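Local structure of Lmo2349 protein (4GVO) at residues Q18-V22 against F173-F177. The protein probably binds L-cystine outside the cell as the solute-binding component of an ABC transporter. Numbering follows the deposited sequence.
Sequences QFPNV and FAVDF. With HIS (histidine), chain E.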
ATOM      1  N   GLN A  18      10.405  -1.916  -1.174  1.00 10.43           N
ATOM      2  CA  GLN A  18      10.390  -2.322   0.226  0.70 12.57           C
ATOM      3  C   GLN A  18       9.026  -2.798   0.676  1.00 11.21           C
ATOM      4  O   GLN A  18       8.697  -2.717   1.859  1.00 13.67           O
ATOM      5  CB  GLN A  18      10.850  -1.176   1.116  0.70 13.62           C
ATOM      6  CG  GLN A  18      12.236  -0.663   0.758  0.70 13.90           C
ATOM      7  CD  GLN A  18      13.317  -1.678   1.018  0.70 20.27           C
ATOM      8  OE1 GLN A  18      13.441  -2.170   2.139  0.70 23.22           O
ATOM      9  NE2 GLN A  18      14.108  -2.006  -0.014  0.70 20.65           N
ATOM     10  N   PHE A  19       8.237  -3.339  -0.255  1.00 10.60           N
ATOM     11  CA  PHE A  19       6.954  -3.974   0.087  1.00  9.83           C
ATOM     12  C   PHE A  19       6.991  -5.411  -0.404  1.00  8.56           C
ATOM     13  O   PHE A  19       6.733  -5.709  -1.591  1.00  9.27           O
ATOM     14  CB  PHE A  19       5.779  -3.199  -0.468  1.00  9.24           C
ATOM     15  CG  PHE A  19       4.436  -3.494   0.186  1.00  9.42           C
ATOM     16  CD1 PHE A  19       4.160  -4.689   0.812  1.00 10.38           C
ATOM     17  CD2 PHE A  19       3.388  -2.550   0.088  1.00  9.82           C
ATOM     18  CE1 PHE A  19       2.918  -4.920   1.377  1.00 11.06           C
ATOM     19  CE2 PHE A  19       2.131  -2.813   0.622  1.00 10.89           C
ATOM     20  CZ  PHE A  19       1.914  -3.996   1.292  1.00 11.23           C
ATOM     21  N   PRO A  20       7.332  -6.348   0.495  1.00  9.87           N
ATOM     22  CA  PRO A  20       7.443  -7.739   0.058  1.00 10.10           C
ATOM     23  C   PRO A  20       6.195  -8.238  -0.648  1.00  9.53           C
ATOM     24  O   PRO A  20       5.074  -7.944  -0.222  1.00 10.16           O
ATOM     25  CB  PRO A  20       7.706  -8.496   1.397  1.00 11.65           C
ATOM     26  CG  PRO A  20       8.460  -7.491   2.233  1.00 12.57           C
ATOM     27  CD  PRO A  20       7.710  -6.201   1.929  1.00 11.03           C
ATOM     28  N   ASN A  21       6.402  -8.958  -1.746  1.00 10.00           N
ATOM     29  CA  ASN A  21       5.352  -9.471  -2.581  1.00  8.71           C
ATOM     30  C   ASN A  21       4.528  -8.457  -3.356  1.00  9.03           C
ATOM     31  O   ASN A  21       3.598  -8.849  -4.079  1.00 10.07           O
ATOM     32  CB  ASN A  21       4.476 -10.506  -1.885  1.00 11.08           C
ATOM     33  CG  ASN A  21       5.048 -11.924  -2.008  1.00 12.73           C
ATOM     34  OD1 ASN A  21       6.242 -12.107  -2.125  1.00 13.18           O
ATOM     35  ND2 ASN A  21       4.194 -12.909  -1.888  1.00 16.31           N
ATOM     36  N   VAL A  22       4.883  -7.189  -3.243  1.00  9.61           N
ATOM     37  CA  VAL A  22       4.137  -6.089  -3.893  1.00  8.14           C
ATOM     38  C   VAL A  22       5.041  -5.303  -4.838  1.00  8.57           C
ATOM     39  O   VAL A  22       4.736  -5.122  -6.012  1.00  8.99           O
ATOM     40  CB  VAL A  22       3.475  -5.200  -2.844  1.00  8.82           C
ATOM     41  CG1 VAL A  22       3.030  -3.871  -3.445  1.00 10.50           C
ATOM     42  CG2 VAL A  22       2.338  -5.959  -2.153  1.00 11.08           C
ATOM     43  N   PHE A 173      -3.561  -8.821   4.694  1.00  9.22           N
ATOM     44  CA  PHE A 173      -2.724  -9.572   3.757  1.00  9.37           C
ATOM     45  C   PHE A 173      -1.259  -9.342   4.050  1.00  8.58           C
ATOM     46  O   PHE A 173      -0.433 -10.230   3.869  1.00 10.01           O
ATOM     47  CB  PHE A 173      -3.063  -9.307   2.261  1.00  9.27           C
ATOM     48  CG  PHE A 173      -2.391  -8.118   1.640  1.00  9.35           C
ATOM     49  CD1 PHE A 173      -1.075  -8.185   1.206  1.00 10.46           C
ATOM     50  CD2 PHE A 173      -3.095  -6.935   1.395  1.00 10.32           C
ATOM     51  CE1 PHE A 173      -0.478  -7.101   0.570  1.00 10.61           C
ATOM     52  CE2 PHE A 173      -2.488  -5.830   0.807  1.00 10.48           C
ATOM     53  CZ  PHE A 173      -1.183  -5.901   0.394  1.00 11.08           C
ATOM     54  N   ALA A 174      -0.924  -8.123   4.440  1.00  8.60           N
ATOM     55  CA  ALA A 174       0.447  -7.753   4.674  1.00  8.12           C
ATOM     56  C   ALA A 174       0.970  -8.355   5.981  1.00  8.24           C
ATOM     57  O   ALA A 174       2.101  -8.855   6.043  1.00  9.51           O
ATOM     58  CB  ALA A 174       0.655  -6.231   4.612  1.00 11.10           C
ATOM     59  N   VAL A 175       0.162  -8.298   7.033  1.00  9.05           N
ATOM     60  CA  VAL A 175       0.465  -8.874   8.327  1.00  9.12           C
ATOM     61  C   VAL A 175       0.674 -10.393   8.177  1.00  9.77           C
ATOM     62  O   VAL A 175       1.655 -10.942   8.678  1.00 10.37           O
ATOM     63  CB  VAL A 175      -0.650  -8.569   9.330  1.00  8.55           C
ATOM     64  CG1 VAL A 175      -0.464  -9.408  10.620  1.00 11.53           C
ATOM     65  CG2 VAL A 175      -0.720  -7.068   9.646  1.00 10.98           C
ATOM     66  N   ASP A 176      -0.212 -11.034   7.458  1.00 10.60           N
ATOM     67  CA  ASP A 176      -0.133 -12.458   7.329  1.00 10.49           C
ATOM     68  C   ASP A 176       1.147 -12.899   6.607  1.00  9.70           C
ATOM     69  O   ASP A 176       1.819 -13.870   7.013  1.00 11.46           O
ATOM     70  CB  ASP A 176      -1.368 -13.036   6.633  1.00 11.60           C
ATOM     71  CG  ASP A 176      -2.654 -13.015   7.529  1.00 14.44           C
ATOM     72  OD1 ASP A 176      -2.574 -12.573   8.700  1.00 17.27           O
ATOM     73  OD2 ASP A 176      -3.740 -13.479   7.026  1.00 17.90           O
ATOM     74  N   PHE A 177       1.508 -12.187   5.537  1.00  9.47           N
ATOM     75  CA  PHE A 177       2.708 -12.541   4.789  1.00 10.23           C
ATOM     76  C   PHE A 177       3.967 -12.330   5.636  1.00 10.65           C
ATOM     77  O   PHE A 177       4.852 -13.221   5.730  1.00 12.96           O
ATOM     78  CB  PHE A 177       2.808 -11.817   3.443  1.00 12.18           C
ATOM     79  CG  PHE A 177       3.975 -12.286   2.610  1.00 11.70           C
ATOM     80  CD1 PHE A 177       3.946 -13.539   2.039  1.00 15.17           C
ATOM     81  CD2 PHE A 177       5.103 -11.517   2.453  1.00 12.40           C
ATOM     82  CE1 PHE A 177       5.003 -14.031   1.336  1.00 16.29           C
ATOM     83  CE2 PHE A 177       6.157 -11.973   1.691  1.00 14.81           C
ATOM     84  CZ  PHE A 177       6.106 -13.250   1.151  1.00 15.22           C
TER
HETATM   85  N   HIS E 703      -1.597   1.577   1.083  0.60 10.19           N
HETATM   86  CA  HIS E 703      -0.646   2.674   1.443  0.60 10.85           C
HETATM   87  C   HIS E 703      -1.166   4.031   1.104  0.60 10.65           C
HETATM   88  O   HIS E 703      -2.172   4.120   0.385  0.60 11.19           O
HETATM   89  CB  HIS E 703       0.689   2.455   0.754  0.60 11.26           C
HETATM   90  CG  HIS E 703       1.598   1.558   1.538  0.60 15.00           C
HETATM   91  ND1 HIS E 703       1.276   0.280   1.785  0.60 17.47           N
HETATM   92  CD2 HIS E 703       2.822   1.799   2.207  0.60 15.57           C
HETATM   93  CE1 HIS E 703       2.245  -0.271   2.559  0.60 16.70           C
HETATM   94  NE2 HIS E 703       3.187   0.657   2.781  0.60 17.54           N
HETATM   95  OXT HIS E 703      -0.589   5.044   1.563  0.60 10.92           O
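Gln18 and Phe19 form a classic beta bulge opposite strand 23-25, and from it the Phe19 side chain reaches between ligand and helix. Phe19 CE2 lies 3.2 Å from CE1 of the bound histidine, while Phe19 CZ meets Phe173 CZ at 3.7 Å and Phe19 CE1 meets Ala174 CB at 4.2 Å. The Phe19 and Phe173 rings, nearly parallel (5°) but offset in height, meet rim to rim, centroids 5.9 Å apart, neither over the other's face. In the two-lobed fold of family 3 solute-binding proteins, the hairpin loop of one lobe meets helix 172-180 of the other beside the ligand cleft. Pro20 CB abuts the edge of the Phe177 ring, 3.8 Å from CE2. Pro20 and Asn21 are the corners of a type II beta turn closed by Val22 N to Phe19 O (2.9 Å). Asn21 sets its amide over a face of Phe177, OD1 lying 3.5 Å from CZ; its ND2 is hydrogen-bonded to Trp233 O. Val22 CG2 lies 4.1 Å from Phe173 CE1, at the ring edge.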